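Alpha-L-rhamnosidase (Klebsiella oxytoca, PDB 4XHC) probably cleaves terminal alpha-L-rhamnose from rhamnosides by hydrolysis as a glycoside hydrolase family 78 enzyme, and holds rhamnose in its binding pocket. Local coordinates at residues A254-V259 with T533-I538; T200-A205 with T226-M231; W435-E440 with L476-L481; R381-A386 with S396-L401; V284-F289 with D297-F302. All coordinates share one frame; numbering follows the deposited sequence.

Contact 1 of 5, residues A254-V259 with T533-I538; sequences ALVNDV and TPAWFI
L255 lies over one face of the W536 indole: its CB stands 4.0 Å from the centroid of the five-membered ring and 6° off the ring normal, a CH-pi contact. Farther along the same side chain, L255 CD2 reaches the six-membered part of the indole, 4.1 Å from W536 CZ2. V259 comes from another direction, crossing the tryptophan at about a right angle and bringing its CG2 to the ring edge, 4.1 Å from W536 CD1. The indole is thus covered on a face and met at its rim by residues one helical turn apart. W536 can reach them because its CG lies anti to the backbone N (chi1 -177°), which sends the ring out from helix 534-540 across helix 247-259. Beside it V256 divides its two methyls: CG1 touches A535 CB at 3.9 Å, while CG2 lies 3.8 Å from T533 CA. No hydrogen bond joins the two segments; apolar contact fills the crossing, where their axes approach to 8.4 Å at 51°. The hydroxyl of T533 is engaged away from this interface, by H470. Helix 214-230 covers the pair, with L227 on V256 and A223 on A535; helix 302-319 packs against L255, and helix 482-498 lies against P534 and F537, all within the helical six-hairpin glycosidase domain.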
# COMPACT_ATOMS: atom_id res chain seq x y z
N ALA A 254 18.14 -9.50 29.77
CA ALA A 254 18.34 -8.85 31.07
C ALA A 254 19.79 -8.95 31.56
O ALA A 254 20.30 -8.02 32.18
CB ALA A 254 17.39 -9.42 32.12
N LEU A 255 20.44 -10.07 31.29
CA LEU A 255 21.84 -10.23 31.68
C LEU A 255 22.73 -9.22 30.96
O LEU A 255 23.61 -8.63 31.57
CB LEU A 255 22.34 -11.65 31.37
CG LEU A 255 21.88 -12.81 32.25
CD1 LEU A 255 22.48 -14.12 31.75
CD2 LEU A 255 22.24 -12.58 33.72
N VAL A 256 22.50 -9.03 29.67
CA VAL A 256 23.34 -8.14 28.87
C VAL A 256 23.06 -6.70 29.25
O VAL A 256 23.98 -5.90 29.40
CB VAL A 256 23.10 -8.35 27.35
CG1 VAL A 256 24.06 -7.49 26.53
CG2 VAL A 256 23.26 -9.82 26.99
N ASN A 257 21.79 -6.37 29.43
CA ASN A 257 21.38 -5.06 29.90
C ASN A 257 22.13 -4.65 31.17
O ASN A 257 22.57 -3.52 31.32
CB ASN A 257 19.88 -5.06 30.16
CG ASN A 257 19.38 -3.75 30.74
OD1 ASN A 257 19.42 -2.72 30.09
ND2 ASN A 257 18.92 -3.80 31.98
N ASP A 258 22.28 -5.61 32.07
CA ASP A 258 22.96 -5.41 33.34
C ASP A 258 24.33 -4.74 33.25
O ASP A 258 24.68 -3.93 34.09
CB ASP A 258 23.14 -6.77 34.01
CG ASP A 258 22.72 -6.76 35.44
OD1 ASP A 258 21.60 -6.26 35.69
OD2 ASP A 258 23.49 -7.26 36.28
N VAL A 259 25.11 -5.10 32.24
CA VAL A 259 26.48 -4.63 32.07
C VAL A 259 26.66 -3.66 30.89
O VAL A 259 27.77 -3.26 30.58
CB VAL A 259 27.47 -5.81 31.88
CG1 VAL A 259 27.48 -6.70 33.11
CG2 VAL A 259 27.13 -6.63 30.63
N THR A 533 24.62 -12.37 24.00
CA THR A 533 25.19 -12.61 25.33
C THR A 533 26.71 -12.54 25.40
O THR A 533 27.25 -12.33 26.49
CB THR A 533 24.73 -13.95 25.91
OG1 THR A 533 24.81 -14.96 24.90
CG2 THR A 533 23.31 -13.84 26.41
N PRO A 534 27.42 -12.72 24.28
CA PRO A 534 28.87 -12.52 24.37
C PRO A 534 29.29 -11.21 25.03
O PRO A 534 30.32 -11.17 25.71
CB PRO A 534 29.30 -12.55 22.91
CG PRO A 534 28.37 -13.55 22.30
CD PRO A 534 27.05 -13.36 23.00
N ALA A 535 28.51 -10.15 24.85
CA ALA A 535 28.75 -8.91 25.57
C ALA A 535 28.78 -9.13 27.10
O ALA A 535 29.65 -8.60 27.79
CB ALA A 535 27.70 -7.87 25.20
N TRP A 536 27.84 -9.94 27.60
CA TRP A 536 27.80 -10.26 29.03
C TRP A 536 29.01 -11.10 29.45
O TRP A 536 29.70 -10.75 30.40
CB TRP A 536 26.50 -10.99 29.39
CG TRP A 536 26.35 -11.29 30.87
CD1 TRP A 536 26.12 -10.39 31.87
CD2 TRP A 536 26.43 -12.57 31.49
NE1 TRP A 536 26.05 -11.04 33.08
CE2 TRP A 536 26.23 -12.38 32.88
CE3 TRP A 536 26.64 -13.87 31.02
CZ2 TRP A 536 26.25 -13.43 33.79
CZ3 TRP A 536 26.64 -14.92 31.93
CH2 TRP A 536 26.45 -14.69 33.30
N PHE A 537 29.26 -12.19 28.74
CA PHE A 537 30.42 -13.04 29.03
C PHE A 537 31.72 -12.24 29.02
O PHE A 537 32.55 -12.37 29.93
CB PHE A 537 30.54 -14.19 28.02
CG PHE A 537 29.46 -15.23 28.14
CD1 PHE A 537 29.27 -15.92 29.32
CD2 PHE A 537 28.65 -15.53 27.05
CE1 PHE A 537 28.28 -16.88 29.43
CE2 PHE A 537 27.66 -16.50 27.15
CZ PHE A 537 27.47 -17.17 28.34
N ILE A 538 31.88 -11.41 28.00
CA ILE A 538 33.12 -10.66 27.83
C ILE A 538 33.29 -9.67 28.97
O ILE A 538 34.37 -9.58 29.57
CB ILE A 538 33.18 -9.99 26.44
CG1 ILE A 538 33.38 -11.07 25.37
CG2 ILE A 538 34.32 -8.98 26.36
CD1 ILE A 538 32.98 -10.63 23.98

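Contact 2 of 5, residues T200-A205 with T226-M231; sequences TSASGA and TLQNCM
T200 turns its hydroxyl into the last turn of helix 214-230 and at the same time forms an ST turn, in which OG1 accepts from A202 N at 3.0 Å. With OG1 anti to the backbone N (chi1 -178°), the hydroxyl faces the helix end, and T200 OG1 donates to Q228 O at 2.7 Å, tilted 31° from that carbonyl's plane. One oxygen therefore ties the turn together and fastens it to the helix. S201 N adds a nearly straight bond to M231 O, approaching from above the carbonyl plane, while S201 OG is held by Q232 O just past the helix. Q228 stretches alongside the turn in extended form, its CG passing T200 OG1. M231, the first residue past the helix, reaches A202 with its chain bent at chi3, and both SD and CE lie beside the alanine methyl, with SD 3.9 Å from A202 CB. The contact joins the end of beta strand 187-200 to a helix of the six-hairpin glycosidase domain, with L266 of helix 264-276 packed against S201 and M231. At the tip of Q228, NE2 donates to A202 O over 3.3 Å, with the oxygen 29° out of the amide plane.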
# COMPACT_ATOMS: atom_id res chain seq x y z
N THR A 200 14.80 3.60 19.63
CA THR A 200 15.26 2.69 20.67
C THR A 200 14.95 3.34 22.02
O THR A 200 14.80 4.56 22.11
CB THR A 200 16.78 2.41 20.57
OG1 THR A 200 17.19 1.48 21.58
CG2 THR A 200 17.60 3.70 20.72
N SER A 201 14.85 2.52 23.06
CA SER A 201 14.76 3.01 24.43
C SER A 201 16.12 2.96 25.10
O SER A 201 16.26 3.37 26.24
CB SER A 201 13.76 2.19 25.24
OG SER A 201 14.18 0.84 25.31
N ALA A 202 17.13 2.45 24.39
CA ALA A 202 18.48 2.37 24.93
C ALA A 202 19.32 3.55 24.43
O ALA A 202 20.30 3.38 23.72
CB ALA A 202 19.12 1.05 24.53
N SER A 203 18.91 4.75 24.83
CA SER A 203 19.55 5.97 24.38
C SER A 203 20.47 6.57 25.44
O SER A 203 20.97 7.67 25.25
CB SER A 203 18.47 6.99 24.01
OG SER A 203 17.59 7.15 25.10
N GLY A 204 20.67 5.85 26.54
CA GLY A 204 21.58 6.29 27.60
C GLY A 204 23.01 5.87 27.32
O GLY A 204 23.31 5.28 26.28
N ALA A 205 23.90 6.19 28.26
CA ALA A 205 25.32 5.84 28.16
C ALA A 205 25.52 4.32 28.23
O ALA A 205 24.64 3.58 28.69
CB ALA A 205 26.12 6.54 29.26
N THR A 226 22.93 -5.13 18.63
CA THR A 226 21.83 -6.09 18.61
C THR A 226 20.86 -5.81 19.74
O THR A 226 19.65 -5.76 19.53
CB THR A 226 22.33 -7.54 18.74
OG1 THR A 226 23.37 -7.79 17.79
CG2 THR A 226 21.20 -8.51 18.51
N LEU A 227 21.38 -5.66 20.95
CA LEU A 227 20.52 -5.41 22.10
C LEU A 227 19.82 -4.06 21.95
O LEU A 227 18.62 -3.95 22.21
CB LEU A 227 21.31 -5.45 23.42
CG LEU A 227 20.50 -5.10 24.68
CD1 LEU A 227 19.34 -6.07 24.88
CD2 LEU A 227 21.41 -5.09 25.90
N GLN A 228 20.57 -3.05 21.52
CA GLN A 228 20.04 -1.71 21.38
C GLN A 228 18.80 -1.67 20.50
O GLN A 228 17.83 -1.01 20.83
CB GLN A 228 21.09 -0.79 20.80
CG GLN A 228 20.59 0.63 20.61
CD GLN A 228 21.71 1.58 20.28
OE1 GLN A 228 22.14 1.68 19.13
NE2 GLN A 228 22.19 2.30 21.29
N ASN A 229 18.83 -2.37 19.38
CA ASN A 229 17.70 -2.35 18.46
C ASN A 229 16.51 -3.17 18.96
O ASN A 229 15.36 -2.91 18.59
CB ASN A 229 18.13 -2.77 17.04
CG ASN A 229 18.95 -1.69 16.34
OD1 ASN A 229 19.07 -0.57 16.82
ND2 ASN A 229 19.53 -2.04 15.20
N CYS A 230 16.78 -4.14 19.83
CA CYS A 230 15.72 -4.94 20.44
C CYS A 230 15.05 -4.22 21.62
O CYS A 230 13.91 -4.52 21.96
CB CYS A 230 16.28 -6.31 20.85
SG CYS A 230 16.47 -7.46 19.46
N MET A 231 15.76 -3.28 22.25
CA MET A 231 15.22 -2.52 23.38
C MET A 231 14.31 -1.38 22.92
O MET A 231 14.80 -0.36 22.44
CB MET A 231 16.34 -1.98 24.27
CG MET A 231 16.96 -3.05 25.17
SD MET A 231 18.35 -2.46 26.14
CE MET A 231 17.51 -1.37 27.29

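Contact 3 of 5, residues W435-E440 with L476-L481; sequences WLVLAE and LLQCGL
L438 and Q478, whose CA atoms lie 7.7 Å apart, bring together the C-terminal ends of helices 430-438 and 466-478, where both chains turn off in Schellman motifs, with E440 and G480 at positive phi. The joined ends belong to the helical six-hairpin glycosidase domain. Q478 spans the gap between them: its CG lies anti to the backbone N (chi1 -177°) and the chain stays extended beyond it, so the amide arrives over the last turn of helix 430-438. There Q478 NE2 donates to V437 O at 2.8 Å. The carbonyl oxygen lies in the amide plane of the glutamine, whereas the donor stands above the carbonyl plane. E440 N also bonds V437 O, from the opposite face of that plane; two donors thus grip one carbonyl at the helix end, one from its own Schellman turn and one from the partner helix. The other side of the amide meets L438, whose CD2 comes within 3.6 Å of Q478 OE1. E440 crosses the glutamine obliquely, its carboxylate turned 86° from the amide plane, and E440 OE2 stays 3.9 Å from Q478 NE2 without bonding it. Around the contact, A474 and A475 of helix 466-478 pack on L438, helix 444-456 covers L476 and L481, and R448 takes the carbonyl of C479. Past the amide the contact turns apolar: V437 runs past Q478 in the opposite direction, and its CG1 rests on the sulfur of C479, CG1 to SG 3.8 Å.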
# COMPACT_ATOMS: atom_id res chain seq x y z
N TRP A 435 22.20 -28.81 29.75
CA TRP A 435 21.25 -28.43 30.79
C TRP A 435 21.44 -29.22 32.07
O TRP A 435 21.29 -28.67 33.16
CB TRP A 435 19.80 -28.53 30.31
CG TRP A 435 19.35 -27.26 29.70
CD1 TRP A 435 19.12 -27.01 28.37
CD2 TRP A 435 19.14 -26.03 30.38
NE1 TRP A 435 18.75 -25.69 28.20
CE2 TRP A 435 18.75 -25.07 29.42
CE3 TRP A 435 19.24 -25.63 31.72
CZ2 TRP A 435 18.46 -23.74 29.75
CZ3 TRP A 435 18.95 -24.30 32.06
CH2 TRP A 435 18.56 -23.38 31.08
N LEU A 436 21.79 -30.50 31.97
CA LEU A 436 22.03 -31.29 33.18
C LEU A 436 23.38 -30.97 33.83
O LEU A 436 23.56 -31.23 35.02
CB LEU A 436 21.87 -32.78 32.89
CG LEU A 436 20.41 -33.20 32.68
CD1 LEU A 436 20.32 -34.59 32.07
CD2 LEU A 436 19.61 -33.14 33.98
N VAL A 437 24.31 -30.39 33.08
CA VAL A 437 25.52 -29.85 33.67
C VAL A 437 25.23 -28.51 34.38
O VAL A 437 25.78 -28.24 35.45
CB VAL A 437 26.66 -29.70 32.63
CG1 VAL A 437 27.82 -28.86 33.16
CG2 VAL A 437 27.15 -31.07 32.22
N LEU A 438 24.39 -27.67 33.79
CA LEU A 438 24.03 -26.42 34.43
C LEU A 438 23.23 -26.66 35.70
O LEU A 438 23.30 -25.88 36.65
CB LEU A 438 23.25 -25.53 33.46
CG LEU A 438 24.05 -24.91 32.31
CD1 LEU A 438 23.11 -24.23 31.33
CD2 LEU A 438 25.08 -23.92 32.83
N ALA A 439 22.47 -27.74 35.71
CA ALA A 439 21.67 -28.13 36.86
C ALA A 439 22.50 -28.63 38.05
O ALA A 439 21.98 -28.79 39.16
CB ALA A 439 20.68 -29.21 36.44
N GLU A 440 23.78 -28.90 37.79
CA GLU A 440 24.73 -29.37 38.80
C GLU A 440 24.38 -30.76 39.32
O GLU A 440 24.50 -31.03 40.51
CB GLU A 440 24.90 -28.35 39.94
CG GLU A 440 25.23 -26.94 39.47
CD GLU A 440 25.94 -26.11 40.52
OE1 GLU A 440 25.47 -26.05 41.68
OE2 GLU A 440 26.99 -25.50 40.18
N LEU A 476 30.65 -24.40 30.04
CA LEU A 476 32.11 -24.43 29.98
C LEU A 476 32.72 -23.63 31.12
O LEU A 476 33.59 -24.13 31.84
CB LEU A 476 32.62 -23.92 28.63
CG LEU A 476 32.37 -24.84 27.43
CD1 LEU A 476 32.62 -24.11 26.12
CD2 LEU A 476 33.24 -26.09 27.50
N LEU A 477 32.25 -22.40 31.31
CA LEU A 477 32.77 -21.53 32.37
C LEU A 477 32.55 -22.12 33.77
O LEU A 477 33.45 -22.10 34.61
CB LEU A 477 32.16 -20.12 32.28
CG LEU A 477 32.63 -19.26 31.09
CD1 LEU A 477 31.83 -17.97 30.99
CD2 LEU A 477 34.12 -18.95 31.19
N GLN A 478 31.36 -22.67 34.00
CA GLN A 478 31.01 -23.29 35.28
C GLN A 478 31.95 -24.44 35.65
O GLN A 478 32.24 -24.66 36.82
CB GLN A 478 29.56 -23.77 35.24
CG GLN A 478 29.02 -24.37 36.52
CD GLN A 478 27.70 -25.10 36.30
OE1 GLN A 478 26.67 -24.49 36.02
NE2 GLN A 478 27.72 -26.43 36.43
N CYS A 479 32.45 -25.17 34.65
CA CYS A 479 33.38 -26.26 34.88
C CYS A 479 34.85 -25.81 34.84
O CYS A 479 35.76 -26.65 34.84
CB CYS A 479 33.16 -27.37 33.86
SG CYS A 479 31.47 -28.03 33.83
N GLY A 480 35.08 -24.50 34.82
CA GLY A 480 36.44 -23.95 34.85
C GLY A 480 37.19 -24.10 33.54
O GLY A 480 38.41 -24.01 33.52
N LEU A 481 36.47 -24.30 32.43
CA LEU A 481 37.08 -24.44 31.10
C LEU A 481 37.05 -23.09 30.39
O LEU A 481 36.37 -22.92 29.37
CB LEU A 481 36.35 -25.50 30.29
CG LEU A 481 36.46 -26.91 30.84
CD1 LEU A 481 35.47 -27.85 30.16
CD2 LEU A 481 37.89 -27.42 30.71

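Contact 4 of 5, residues R381-A386 with S396-L401; sequences RAIWLA and SYRQRL
I383 fits against Y397, R398 and L401 where helices 368-389 and 391-412, consecutive in the chain, run antiparallel at a crossing angle of -165° with the axes of the two segments 9.8 Å apart. The tight part gathers round this isoleucine. Its CG1 meets Y397 CB at 3.6 Å, near the plane of the tyrosine ring and at its edge, the two side chains sliding past each other in opposite directions. The terminal CD1 goes on to the leucine one turn later, 4.0 Å from L401 CD2, and also lies beside the backbone of Y397. On the inner flank A382 CB approaches Y397 CE2 at 4.0 Å. Here V336 of helix 322-340 touches both A382 and Y397, so the tyrosine is packed among three helices. The outer flank is looser and belongs to R398, an exposed residue. I383 CG2 touches the aliphatic stem of the arginine there, 4.1 Å from R398 CG, and comes equally close to R398 NE. Bent at chi3, the arginine carries its guanidinium on to E387, on the first helix just past the segment, where NH2 makes a salt bridge. No hydrogen bond links the two segments directly; the chemistry implies an interface closed by apolar contact within, while the charge of R398 is met beyond the segment by E387, probably toward solvent.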
# COMPACT_ATOMS: atom_id res chain seq x y z
N ARG A 381 17.16 -21.81 42.17
CA ARG A 381 16.96 -20.38 42.34
C ARG A 381 15.72 -20.09 43.17
O ARG A 381 15.70 -19.12 43.93
CB ARG A 381 16.86 -19.65 41.00
CG ARG A 381 18.21 -19.26 40.40
CD ARG A 381 18.83 -20.42 39.65
NE ARG A 381 20.25 -20.21 39.38
CZ ARG A 381 21.10 -21.19 39.07
NH1 ARG A 381 20.70 -22.45 38.98
NH2 ARG A 381 22.37 -20.90 38.85
N ALA A 382 14.69 -20.92 43.03
CA ALA A 382 13.51 -20.81 43.90
C ALA A 382 13.86 -21.01 45.39
O ALA A 382 13.24 -20.41 46.27
CB ALA A 382 12.44 -21.81 43.47
N ILE A 383 14.87 -21.83 45.67
CA ILE A 383 15.34 -22.03 47.04
C ILE A 383 16.01 -20.76 47.54
O ILE A 383 15.76 -20.33 48.67
CB ILE A 383 16.32 -23.21 47.14
CG1 ILE A 383 15.58 -24.52 46.91
CG2 ILE A 383 17.00 -23.26 48.50
CD1 ILE A 383 16.49 -25.68 46.57
N TRP A 384 16.86 -20.17 46.72
CA TRP A 384 17.57 -18.97 47.14
C TRP A 384 16.58 -17.83 47.43
O TRP A 384 16.76 -17.07 48.40
CB TRP A 384 18.62 -18.56 46.10
CG TRP A 384 19.79 -19.53 46.03
CD1 TRP A 384 20.29 -20.29 47.06
CD2 TRP A 384 20.61 -19.80 44.89
NE1 TRP A 384 21.36 -21.02 46.62
CE2 TRP A 384 21.58 -20.75 45.30
CE3 TRP A 384 20.63 -19.34 43.57
CZ2 TRP A 384 22.56 -21.24 44.42
CZ3 TRP A 384 21.60 -19.84 42.70
CH2 TRP A 384 22.55 -20.78 43.14
N LEU A 385 15.53 -17.74 46.62
CA LEU A 385 14.47 -16.75 46.85
C LEU A 385 13.66 -17.10 48.09
O LEU A 385 13.35 -16.23 48.91
CB LEU A 385 13.55 -16.65 45.63
CG LEU A 385 14.12 -15.96 44.39
CD1 LEU A 385 13.20 -16.17 43.20
CD2 LEU A 385 14.34 -14.47 44.63
N ALA A 386 13.32 -18.38 48.23
CA ALA A 386 12.55 -18.84 49.39
C ALA A 386 13.25 -18.54 50.71
O ALA A 386 12.61 -18.15 51.67
CB ALA A 386 12.25 -20.33 49.28
N SER A 396 11.67 -27.96 52.34
CA SER A 396 11.11 -29.02 51.50
C SER A 396 11.59 -28.93 50.05
O SER A 396 11.83 -29.96 49.42
CB SER A 396 9.58 -29.05 51.57
OG SER A 396 9.03 -27.80 51.23
N TYR A 397 11.76 -27.72 49.52
CA TYR A 397 12.39 -27.54 48.20
C TYR A 397 13.81 -28.15 48.14
O TYR A 397 14.19 -28.71 47.11
CB TYR A 397 12.46 -26.05 47.84
CG TYR A 397 11.21 -25.45 47.20
CD1 TYR A 397 10.02 -26.18 47.05
CD2 TYR A 397 11.22 -24.11 46.77
CE1 TYR A 397 8.90 -25.61 46.48
CE2 TYR A 397 10.09 -23.53 46.20
CZ TYR A 397 8.93 -24.29 46.06
OH TYR A 397 7.82 -23.71 45.48
N ARG A 398 14.58 -28.06 49.22
CA ARG A 398 15.92 -28.67 49.23
C ARG A 398 15.88 -30.18 49.12
O ARG A 398 16.75 -30.78 48.47
CB ARG A 398 16.73 -28.28 50.48
CG ARG A 398 17.46 -26.96 50.32
CD ARG A 398 18.40 -26.64 51.48
NE ARG A 398 18.27 -25.22 51.83
CZ ARG A 398 17.67 -24.75 52.92
NH1 ARG A 398 17.14 -25.56 53.84
NH2 ARG A 398 17.60 -23.43 53.11
N GLN A 399 14.89 -30.80 49.76
CA GLN A 399 14.70 -32.26 49.67
C GLN A 399 14.29 -32.65 48.27
O GLN A 399 14.74 -33.65 47.74
CB GLN A 399 13.64 -32.74 50.65
CG GLN A 399 14.05 -32.58 52.09
CD GLN A 399 12.97 -33.04 53.03
OE1 GLN A 399 12.86 -34.24 53.29
NE2 GLN A 399 12.19 -32.11 53.57
N ARG A 400 13.42 -31.84 47.69
CA ARG A 400 12.92 -32.09 46.36
C ARG A 400 14.02 -31.98 45.31
O ARG A 400 14.07 -32.78 44.36
CB ARG A 400 11.80 -31.12 46.04
CG ARG A 400 10.88 -31.61 44.94
CD ARG A 400 9.79 -32.48 45.57
NE ARG A 400 8.64 -32.73 44.71
CZ ARG A 400 8.63 -33.51 43.62
NH1 ARG A 400 9.73 -34.14 43.20
NH2 ARG A 400 7.49 -33.63 42.94
N LEU A 401 14.91 -31.00 45.48
CA LEU A 401 16.08 -30.83 44.61
C LEU A 401 16.92 -32.11 44.58
O LEU A 401 17.37 -32.55 43.52
CB LEU A 401 16.93 -29.66 45.08
CG LEU A 401 18.05 -29.19 44.14
CD1 LEU A 401 17.47 -28.45 42.93
CD2 LEU A 401 19.05 -28.31 44.87

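Contact 5 of 5, residues V284-F289 with D297-F302; sequences VSANVF and DDTFLF
At chi1 -161°, D297 swings its carboxylate toward N287, whose own chi1 of 62° sets CG between its backbone N and carbonyl carbon. Their planes lie 50° apart, and N287 ND2 donates to D297 OD2 at 3.2 Å, on the anti side. T299 OG1 reaches the same D297 OD2 at 2.8 Å from the opposite face of the carboxylate. D297 OD1 lies at the edge of the F289 ring, in its plane, 3.5 Å from F289 CE2. N287 OD1 is held by R244. These groups sit at the open end of a beta hairpin of strands 287-289 and 295-296, beyond which D297 N bonds N287 O, and A286 N bonds T299 O out of that register, each at 3.0 Å. S285 OG donates to D297 O at 2.8 Å, in the carbonyl plane. A286 CB packs on L301 CD1 at 3.8 Å; L301 is the N-cap of helix 302-319, and its side chain lies about 5 Å from the bound rhamnose. On the outer side D298 makes a salt bridge to K186 of the second subunit, and P117 of that subunit packs on D297. A water accepts from L301 N and donates to V284 O at 2.8 Å.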
# COMPACT_ATOMS: atom_id res chain seq x y z
N VAL A 284 2.30 -18.48 33.91
CA VAL A 284 2.64 -17.36 33.06
C VAL A 284 2.77 -17.82 31.61
O VAL A 284 3.13 -18.97 31.34
CB VAL A 284 3.94 -16.65 33.49
CG1 VAL A 284 3.85 -16.17 34.93
CG2 VAL A 284 5.15 -17.55 33.30
N SER A 285 2.43 -16.93 30.68
CA SER A 285 2.51 -17.23 29.26
C SER A 285 3.95 -17.19 28.77
O SER A 285 4.84 -16.67 29.44
CB SER A 285 1.65 -16.24 28.47
OG SER A 285 0.32 -16.31 28.94
N ALA A 286 4.16 -17.75 27.59
CA ALA A 286 5.48 -17.75 26.98
C ALA A 286 5.83 -16.36 26.47
O ALA A 286 7.01 -15.98 26.47
CB ALA A 286 5.53 -18.75 25.84
N ASN A 287 4.82 -15.60 26.04
CA ASN A 287 5.00 -14.24 25.53
C ASN A 287 3.80 -13.33 25.78
O ASN A 287 2.68 -13.81 26.00
CB ASN A 287 5.30 -14.29 24.03
CG ASN A 287 4.16 -14.90 23.24
OD1 ASN A 287 3.30 -14.19 22.77
ND2 ASN A 287 4.15 -16.21 23.12
N VAL A 288 4.04 -12.02 25.71
CA VAL A 288 3.02 -11.03 26.01
C VAL A 288 2.91 -9.99 24.90
O VAL A 288 3.91 -9.49 24.39
CB VAL A 288 3.34 -10.33 27.34
CG1 VAL A 288 2.31 -9.26 27.67
CG2 VAL A 288 3.38 -11.33 28.47
N PHE A 289 1.67 -9.66 24.51
CA PHE A 289 1.41 -8.55 23.60
C PHE A 289 1.16 -7.29 24.42
O PHE A 289 0.71 -7.37 25.56
CB PHE A 289 0.18 -8.85 22.74
CG PHE A 289 0.31 -10.08 21.89
CD1 PHE A 289 0.80 -10.00 20.60
CD2 PHE A 289 -0.05 -11.33 22.38
CE1 PHE A 289 0.94 -11.14 19.82
CE2 PHE A 289 0.09 -12.47 21.61
CZ PHE A 289 0.58 -12.37 20.33
N ASP A 297 -0.27 -14.25 25.73
CA ASP A 297 -0.58 -15.20 24.68
C ASP A 297 -1.18 -16.46 25.29
O ASP A 297 -1.01 -16.71 26.48
CB ASP A 297 0.68 -15.53 23.88
CG ASP A 297 0.39 -16.13 22.51
OD1 ASP A 297 -0.71 -15.91 21.94
OD2 ASP A 297 1.27 -16.85 22.00
N ASP A 298 -1.90 -17.23 24.47
CA ASP A 298 -2.37 -18.56 24.87
C ASP A 298 -1.35 -19.67 24.53
O ASP A 298 -1.74 -20.78 24.19
CB ASP A 298 -3.74 -18.85 24.25
CG ASP A 298 -3.72 -18.87 22.73
OD1 ASP A 298 -2.63 -18.84 22.12
OD2 ASP A 298 -4.82 -18.91 22.14
N THR A 299 -0.06 -19.36 24.63
CA THR A 299 1.01 -20.32 24.37
C THR A 299 1.77 -20.51 25.66
O THR A 299 2.21 -19.54 26.26
CB THR A 299 1.99 -19.77 23.31
OG1 THR A 299 1.30 -19.62 22.07
CG2 THR A 299 3.18 -20.70 23.10
N PHE A 300 1.90 -21.75 26.11
CA PHE A 300 2.49 -22.03 27.42
C PHE A 300 3.60 -23.04 27.28
O PHE A 300 3.39 -24.11 26.75
CB PHE A 300 1.41 -22.51 28.38
CG PHE A 300 0.33 -21.49 28.60
CD1 PHE A 300 0.52 -20.45 29.52
CD2 PHE A 300 -0.84 -21.52 27.86
CE1 PHE A 300 -0.46 -19.49 29.70
CE2 PHE A 300 -1.83 -20.57 28.04
CZ PHE A 300 -1.63 -19.54 28.96
N LEU A 301 4.78 -22.67 27.78
CA LEU A 301 5.98 -23.49 27.70
C LEU A 301 6.57 -23.80 29.08
O LEU A 301 6.78 -22.92 29.91
CB LEU A 301 7.02 -22.80 26.82
CG LEU A 301 6.70 -22.74 25.31
CD1 LEU A 301 7.57 -21.72 24.61
CD2 LEU A 301 6.85 -24.11 24.64
N PHE A 302 6.83 -25.08 29.33
CA PHE A 302 7.38 -25.55 30.60
C PHE A 302 8.61 -24.74 31.02
O PHE A 302 8.68 -24.29 32.16
CB PHE A 302 7.73 -27.02 30.45
CG PHE A 302 8.24 -27.68 31.71
CD1 PHE A 302 7.36 -28.18 32.67
CD2 PHE A 302 9.60 -27.89 31.89
CE1 PHE A 302 7.83 -28.83 33.79
CE2 PHE A 302 10.08 -28.53 33.01
CZ PHE A 302 9.19 -29.00 33.97
O HOH W 1 4.94 -20.18 29.51

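Along the chain contact 2 closes first, and contact 1 then joins helix 247-259 to the C-terminal helix 534-540, enclosing contacts 5, 4 and 3 in that order. Contacts 1 and 2, with centres 13 Å apart, touch where L227 of helix 214-230 packs on V256. Contact 1 also meets contact 3 through F537 and L477, their centres 18 Å apart. Contact 4 lies farther out, 26 Å from contact 1 between centres. Contacts 1, 3, 4 and 5 fall within the six-hairpin glycosidase domain, with contact 1 bringing the C-terminal helix back to an early helix of the domain, whereas contact 2 ties it to beta strand 187-200. Contact 5 adjoins both the rhamnose pocket and the second subunit.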